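Local coordinates for 450aa long hypothetical fmu protein (Pyrococcus horikoshii, PDB 2YXL) that probably methylates cytosine at carbon 5 in RNA, using S-adenosyl-L-methionine as methyl donor, and belongs to the RsmB/NOP family of class I-like methyltransferases, at residues I162-G167 with F393-E398; S418-G423 with M429-H434. All coordinates share one frame; numbering follows the deposited sequence.

Contact 1: I162-G167 with F393-E398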
loop_
_atom_site.group_PDB
_atom_site.type_symbol
_atom_site.label_atom_id
_atom_site.label_comp_id
_atom_site.label_asym_id
_atom_site.label_seq_id
_atom_site.Cartn_x
_atom_site.Cartn_y
_atom_site.Cartn_z
ATOM N N ILE A 162 8.212 9.365 -13.935
ATOM C CA ILE A 162 9.100 8.682 -14.879
ATOM C C ILE A 162 10.488 9.317 -14.872
ATOM O O ILE A 162 11.501 8.616 -14.821
ATOM C CB ILE A 162 8.520 8.698 -16.315
ATOM C CG1 ILE A 162 7.202 7.915 -16.365
ATOM C CG2 ILE A 162 9.538 8.152 -17.319
ATOM C CD1 ILE A 162 6.421 8.072 -17.661
ATOM N N GLU A 163 10.516 10.649 -14.907
ATOM C CA GLU A 163 11.758 11.409 -14.865
ATOM C C GLU A 163 12.497 11.179 -13.546
ATOM O O GLU A 163 13.700 10.911 -13.537
ATOM C CB GLU A 163 11.468 12.902 -15.071
ATOM C CG GLU A 163 12.622 13.695 -15.686
ATOM C CD GLU A 163 12.928 13.283 -17.124
ATOM O OE1 GLU A 163 14.128 13.173 -17.465
ATOM O OE2 GLU A 163 11.977 13.063 -17.908
ATOM N N ARG A 164 11.758 11.265 -12.440
ATOM C CA ARG A 164 12.317 11.096 -11.099
ATOM C C ARG A 164 12.868 9.684 -10.864
ATOM O O ARG A 164 13.896 9.526 -10.206
ATOM C CB ARG A 164 11.266 11.455 -10.040
ATOM C CG ARG A 164 11.815 11.759 -8.650
ATOM C CD ARG A 164 12.549 13.092 -8.598
ATOM N NE ARG A 164 12.869 13.478 -7.225
ATOM C CZ ARG A 164 12.153 14.331 -6.495
ATOM N NH1 ARG A 164 11.068 14.910 -7.001
ATOM N NH2 ARG A 164 12.528 14.614 -5.255
ATOM N N VAL A 165 12.189 8.670 -11.402
ATOM C CA VAL A 165 12.669 7.285 -11.331
ATOM C C VAL A 165 13.941 7.105 -12.171
ATOM O O VAL A 165 14.893 6.455 -11.728
ATOM C CB VAL A 165 11.571 6.257 -11.739
ATOM C CG1 VAL A 165 12.137 4.842 -11.815
ATOM C CG2 VAL A 165 10.405 6.294 -10.757
ATOM N N LYS A 166 13.962 7.699 -13.367
ATOM C CA LYS A 166 15.152 7.673 -14.233
ATOM C C LYS A 166 16.404 8.222 -13.549
ATOM O O LYS A 166 17.500 7.703 -13.754
ATOM C CB LYS A 166 14.903 8.412 -15.552
ATOM C CG LYS A 166 14.485 7.508 -16.703
ATOM C CD LYS A 166 14.186 8.309 -17.964
ATOM C CE LYS A 166 13.607 7.417 -19.059
ATOM N NZ LYS A 166 13.207 8.185 -20.274
ATOM N N GLY A 167 16.229 9.263 -12.736
ATOM C CA GLY A 167 17.328 9.843 -11.961
ATOM C C GLY A 167 17.845 8.938 -10.854
ATOM O O GLY A 167 18.925 9.171 -10.306
ATOM N N PHE A 393 12.389 7.383 -3.056
ATOM C CA PHE A 393 13.040 8.676 -3.238
ATOM C C PHE A 393 14.211 8.878 -2.286
ATOM O O PHE A 393 14.108 8.597 -1.088
ATOM C CB PHE A 393 12.033 9.819 -3.074
ATOM C CG PHE A 393 10.884 9.770 -4.046
ATOM C CD1 PHE A 393 9.571 9.852 -3.588
ATOM C CD2 PHE A 393 11.110 9.645 -5.415
ATOM C CE1 PHE A 393 8.496 9.818 -4.478
ATOM C CE2 PHE A 393 10.041 9.605 -6.313
ATOM C CZ PHE A 393 8.733 9.694 -5.841
ATOM N N LYS A 394 15.320 9.373 -2.828
ATOM C CA LYS A 394 16.513 9.669 -2.034
ATOM C C LYS A 394 16.238 10.728 -0.968
ATOM O O LYS A 394 16.797 10.659 0.126
ATOM C CB LYS A 394 17.671 10.114 -2.933
ATOM C CG LYS A 394 18.288 8.993 -3.759
ATOM C CD LYS A 394 19.210 9.541 -4.834
ATOM C CE LYS A 394 19.671 8.441 -5.776
ATOM N NZ LYS A 394 20.430 8.983 -6.940
ATOM N N GLU A 395 15.368 11.685 -1.293
ATOM C CA GLU A 395 14.991 12.775 -0.381
ATOM C C GLU A 395 14.444 12.304 0.965
ATOM O O GLU A 395 14.663 12.951 1.988
ATOM C CB GLU A 395 13.974 13.708 -1.044
ATOM C CG GLU A 395 14.583 14.905 -1.772
ATOM C CD GLU A 395 15.362 14.528 -3.027
ATOM O OE1 GLU A 395 16.222 15.332 -3.444
ATOM O OE2 GLU A 395 15.118 13.440 -3.599
ATOM N N GLU A 396 13.732 11.180 0.952
ATOM C CA GLU A 396 13.138 10.622 2.160
ATOM C C GLU A 396 14.063 9.618 2.834
ATOM O O GLU A 396 13.845 9.236 3.986
ATOM C CB GLU A 396 11.817 9.942 1.820
ATOM C CG GLU A 396 10.678 10.896 1.550
ATOM C CD GLU A 396 9.497 10.199 0.918
ATOM O OE1 GLU A 396 8.594 9.770 1.664
ATOM O OE2 GLU A 396 9.480 10.063 -0.325
ATOM N N ASN A 397 15.099 9.205 2.110
ATOM C CA ASN A 397 15.945 8.096 2.524
ATOM C C ASN A 397 17.399 8.482 2.800
ATOM O O ASN A 397 17.725 8.905 3.913
ATOM C CB ASN A 397 15.858 6.966 1.493
ATOM C CG ASN A 397 14.450 6.409 1.348
ATOM O OD1 ASN A 397 14.041 6.011 0.259
ATOM N ND2 ASN A 397 13.705 6.376 2.446
ATOM N N GLU A 398 18.260 8.335 1.791
ATOM C CA GLU A 398 19.701 8.583 1.935
ATOM C C GLU A 398 20.021 10.018 2.352
ATOM O O GLU A 398 20.955 10.254 3.122
ATOM C CB GLU A 398 20.452 8.226 0.645
ATOM C CG GLU A 398 20.620 6.722 0.399
ATOM C CD GLU A 398 19.453 6.088 -0.353
ATOM O OE1 GLU A 398 19.579 4.913 -0.757
ATOM O OE2 GLU A 398 18.414 6.753 -0.549
#
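R164 sets one carbon of its side chain against the ring of F393: CG of R164 comes to 3.6 Å from CE2 of F393, with CD2 next to it slightly farther off. The two side chains run nearly perpendicular, and the approach to the ring is oblique. Turning CG of R164 away from the backbone nitrogen (chi1 -161°) and then bending the chain at chi2 carries the guanidinium past the ring toward E395. CZ of R164 stands 5.4 Å from the ring centroid of F393, so any cation-pi attraction is weak at most. CG of the arginine thus meets the CE2 and CD2 side of the ring while the charged end continues to a carboxylate.

That carboxylate is E395, whose OE2 lies 3.3 Å from NH2 of R164, in the plane of the guanidinium and at its edge. The N-H points almost straight at the oxygen (168°), but the length makes this a weak hydrogen bond within a salt bridge. The planes of the two groups are 82° apart, and one oxygen makes the link. NH1 of R164 makes its own salt bridge with OE1 of E358, the stronger polar partner, so the guanidinium is probably shared between two carboxylates. I361 of helix 361-376 packs against R164, F393 and E395 alike, joining the three side chains on one support.

At the margin, the extended chain of K394 brings NZ to 3.7 Å from the carbonyl oxygen of G167, a loose approach. This surface contact brings helix 159-169, within the range assigned to the ferredoxin-like family, against the loop after strand 383-389 of the Rossmann-like methyltransferase fold, close to C390, the enzyme's predicted nucleophile.

Contact 2: S418-G423 with M429-H434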
loop_
_atom_site.group_PDB
_atom_site.type_symbol
_atom_site.label_atom_id
_atom_site.label_comp_id
_atom_site.label_asym_id
_atom_site.label_seq_id
_atom_site.Cartn_x
_atom_site.Cartn_y
_atom_site.Cartn_z
ATOM N N SER A 418 22.032 -8.319 4.306
ATOM C CA SER A 418 20.924 -9.247 4.077
ATOM C C SER A 418 19.550 -8.636 4.337
ATOM O O SER A 418 19.391 -7.857 5.272
ATOM C CB SER A 418 21.101 -10.511 4.913
ATOM O OG SER A 418 22.072 -11.348 4.324
ATOM N N PRO A 419 18.542 -9.017 3.527
ATOM C CA PRO A 419 18.644 -9.906 2.374
ATOM C C PRO A 419 18.624 -9.187 1.020
ATOM O O PRO A 419 18.652 -9.839 -0.026
ATOM C CB PRO A 419 17.389 -10.768 2.522
ATOM C CG PRO A 419 16.379 -9.862 3.263
ATOM C CD PRO A 419 17.137 -8.654 3.779
ATOM N N TYR A 420 18.581 -7.859 1.038
ATOM C CA TYR A 420 18.408 -7.092 -0.193
ATOM C C TYR A 420 19.702 -6.446 -0.691
ATOM O O TYR A 420 20.788 -6.987 -0.492
ATOM C CB TYR A 420 17.277 -6.066 -0.040
ATOM C CG TYR A 420 15.948 -6.668 0.373
ATOM C CD1 TYR A 420 15.402 -6.401 1.629
ATOM C CD2 TYR A 420 15.238 -7.513 -0.488
ATOM C CE1 TYR A 420 14.180 -6.950 2.018
ATOM C CE2 TYR A 420 14.018 -8.069 -0.109
ATOM C CZ TYR A 420 13.493 -7.782 1.145
ATOM O OH TYR A 420 12.289 -8.323 1.531
ATOM N N ASP A 421 19.574 -5.293 -1.342
ATOM C CA ASP A 421 20.694 -4.652 -2.024
ATOM C C ASP A 421 21.201 -3.398 -1.305
ATOM O O ASP A 421 20.515 -2.871 -0.428
ATOM C CB ASP A 421 20.296 -4.332 -3.469
ATOM C CG ASP A 421 20.166 -5.579 -4.329
ATOM O OD1 ASP A 421 20.405 -6.699 -3.820
ATOM O OD2 ASP A 421 19.824 -5.439 -5.519
ATOM N N PRO A 422 22.415 -2.928 -1.658
ATOM C CA PRO A 422 22.927 -1.698 -1.058
ATOM C C PRO A 422 22.132 -0.478 -1.504
ATOM O O PRO A 422 21.701 -0.409 -2.659
ATOM C CB PRO A 422 24.360 -1.604 -1.601
ATOM C CG PRO A 422 24.680 -2.961 -2.124
ATOM C CD PRO A 422 23.384 -3.511 -2.604
ATOM N N GLY A 423 21.935 0.466 -0.586
ATOM C CA GLY A 423 21.362 1.769 -0.919
ATOM C C GLY A 423 22.422 2.682 -1.511
ATOM O O GLY A 423 23.532 2.243 -1.817
ATOM N N MET A 429 20.272 -0.222 3.151
ATOM C CA MET A 429 19.738 -1.295 2.329
ATOM C C MET A 429 18.455 -0.870 1.629
ATOM O O MET A 429 17.635 -0.156 2.205
ATOM C CB MET A 429 19.495 -2.534 3.192
ATOM C CG MET A 429 19.123 -3.793 2.426
ATOM S SD MET A 429 19.250 -5.272 3.446
ATOM C CE MET A 429 17.956 -4.998 4.658
ATOM N N ARG A 430 18.300 -1.307 0.382
ATOM C CA ARG A 430 17.090 -1.044 -0.391
ATOM C C ARG A 430 16.502 -2.321 -0.991
ATOM O O ARG A 430 17.238 -3.194 -1.461
ATOM C CB ARG A 430 17.363 -0.031 -1.504
ATOM C CG ARG A 430 17.376 1.417 -1.053
ATOM C CD ARG A 430 17.601 2.337 -2.238
ATOM N NE ARG A 430 17.364 3.739 -1.907
ATOM C CZ ARG A 430 16.328 4.459 -2.334
ATOM N NH1 ARG A 430 15.407 3.917 -3.123
ATOM N NH2 ARG A 430 16.215 5.733 -1.976
ATOM N N ALA A 431 15.176 -2.417 -0.954
ATOM C CA ALA A 431 14.439 -3.445 -1.675
ATOM C C ALA A 431 13.787 -2.804 -2.891
ATOM O O ALA A 431 13.377 -1.638 -2.850
ATOM C CB ALA A 431 13.387 -4.082 -0.781
ATOM N N TRP A 432 13.710 -3.570 -3.975
ATOM C CA TRP A 432 13.119 -3.105 -5.224
ATOM C C TRP A 432 12.148 -4.140 -5.783
ATOM O O TRP A 432 12.440 -5.340 -5.752
ATOM C CB TRP A 432 14.210 -2.819 -6.255
ATOM C CG TRP A 432 15.099 -1.668 -5.905
ATOM C CD1 TRP A 432 16.341 -1.733 -5.337
ATOM C CD2 TRP A 432 14.826 -0.275 -6.112
ATOM N NE1 TRP A 432 16.856 -0.469 -5.176
ATOM C CE2 TRP A 432 15.947 0.445 -5.642
ATOM C CE3 TRP A 432 13.740 0.434 -6.645
ATOM C CZ2 TRP A 432 16.017 1.842 -5.689
ATOM C CZ3 TRP A 432 13.810 1.823 -6.696
ATOM C CH2 TRP A 432 14.941 2.511 -6.218
ATOM N N PRO A 433 10.993 -3.683 -6.304
ATOM C CA PRO A 433 9.994 -4.581 -6.898
ATOM C C PRO A 433 10.546 -5.439 -8.037
ATOM O O PRO A 433 10.273 -6.637 -8.085
ATOM C CB PRO A 433 8.920 -3.617 -7.423
ATOM C CG PRO A 433 9.090 -2.379 -6.609
ATOM C CD PRO A 433 10.555 -2.273 -6.348
ATOM N N HIS A 434 11.329 -4.831 -8.925
ATOM C CA HIS A 434 11.855 -5.521 -10.107
ATOM C C HIS A 434 13.040 -6.438 -9.802
ATOM O O HIS A 434 13.372 -7.310 -10.607
ATOM C CB HIS A 434 12.209 -4.513 -11.212
ATOM C CG HIS A 434 13.312 -3.567 -10.846
ATOM N ND1 HIS A 434 13.189 -2.629 -9.843
ATOM C CD2 HIS A 434 14.554 -3.407 -11.362
ATOM C CE1 HIS A 434 14.312 -1.938 -9.750
ATOM N NE2 HIS A 434 15.155 -2.390 -10.661
#
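M429 reaches from its own strand back across S418-Y420, in a beta hairpin whose short strands, 421-422 and 429-431, are antiparallel. CB of M429 and, more closely, CG lie beside the carbonyl oxygen of D421. CG, set opposite the backbone nitrogen by chi1 of -172°, also touches CB of Y420 at 3.8 Å. SD comes next, 3.2 Å from the carbonyl oxygen of S418, and the backbone N-H of Y420 points to the same sulfur in a weak hydrogen bond of 3.6 Å between N and SD. A bend at chi3 then carries CE, which like SD lies by the carbonyl oxygen of S418, to CD of P419, whose peptide bond with S418 is cis, and to the edge of the Y420 ring.

The backbones are tied at D421 and R430, the hydrogen-bonded pair: N of R430 donates to O of D421 at 2.8 Å, and N of D421 returns the bond to O of R430 at 3.1 Å. In the following, non-hydrogen-bonded pair, P422 is matched with M429, their side chains diverging, and the alpha carbon of M429 makes a CA-H...O contact with O of D421. On the face shared by D421 and R430 the charged ends turn to other partners, D421 to R435 and R430 to E398. Backbone bonds from M429 and A431 to strand 441-447 join the hairpin to the large mixed sheet.

Y420, whose hydroxyl bonds E246 in helix 246-255, is held between two aliphatic groups. CG of P419 lies over one face of its ring, toward the rim; over the centre of the opposite face sits CB of A431, 3.8 Å from the ring centroid of Y420 and 8° off the ring normal.

Contacts 1 and 2 come in series along the chain: contact 1 closes before contact 2 opens, and their centres are 15 Å apart on the same side of the chain's centre. Contact 1 spans a long interval of sequence, from helix 159-169 to the loop leading into helix 398-407, whereas contact 2 is a local hairpin with five residues between its segments. They meet where OE1 of E398, in the first turn of helix 398-407, forms a 2.8 Å salt bridge with NE of R430. F442 of strand 441-447 packs against both residues. Loop and hairpin are thus linked, the side chains of F393 and A431 about 10 and 9 Å from that of C390, the predicted nucleophile.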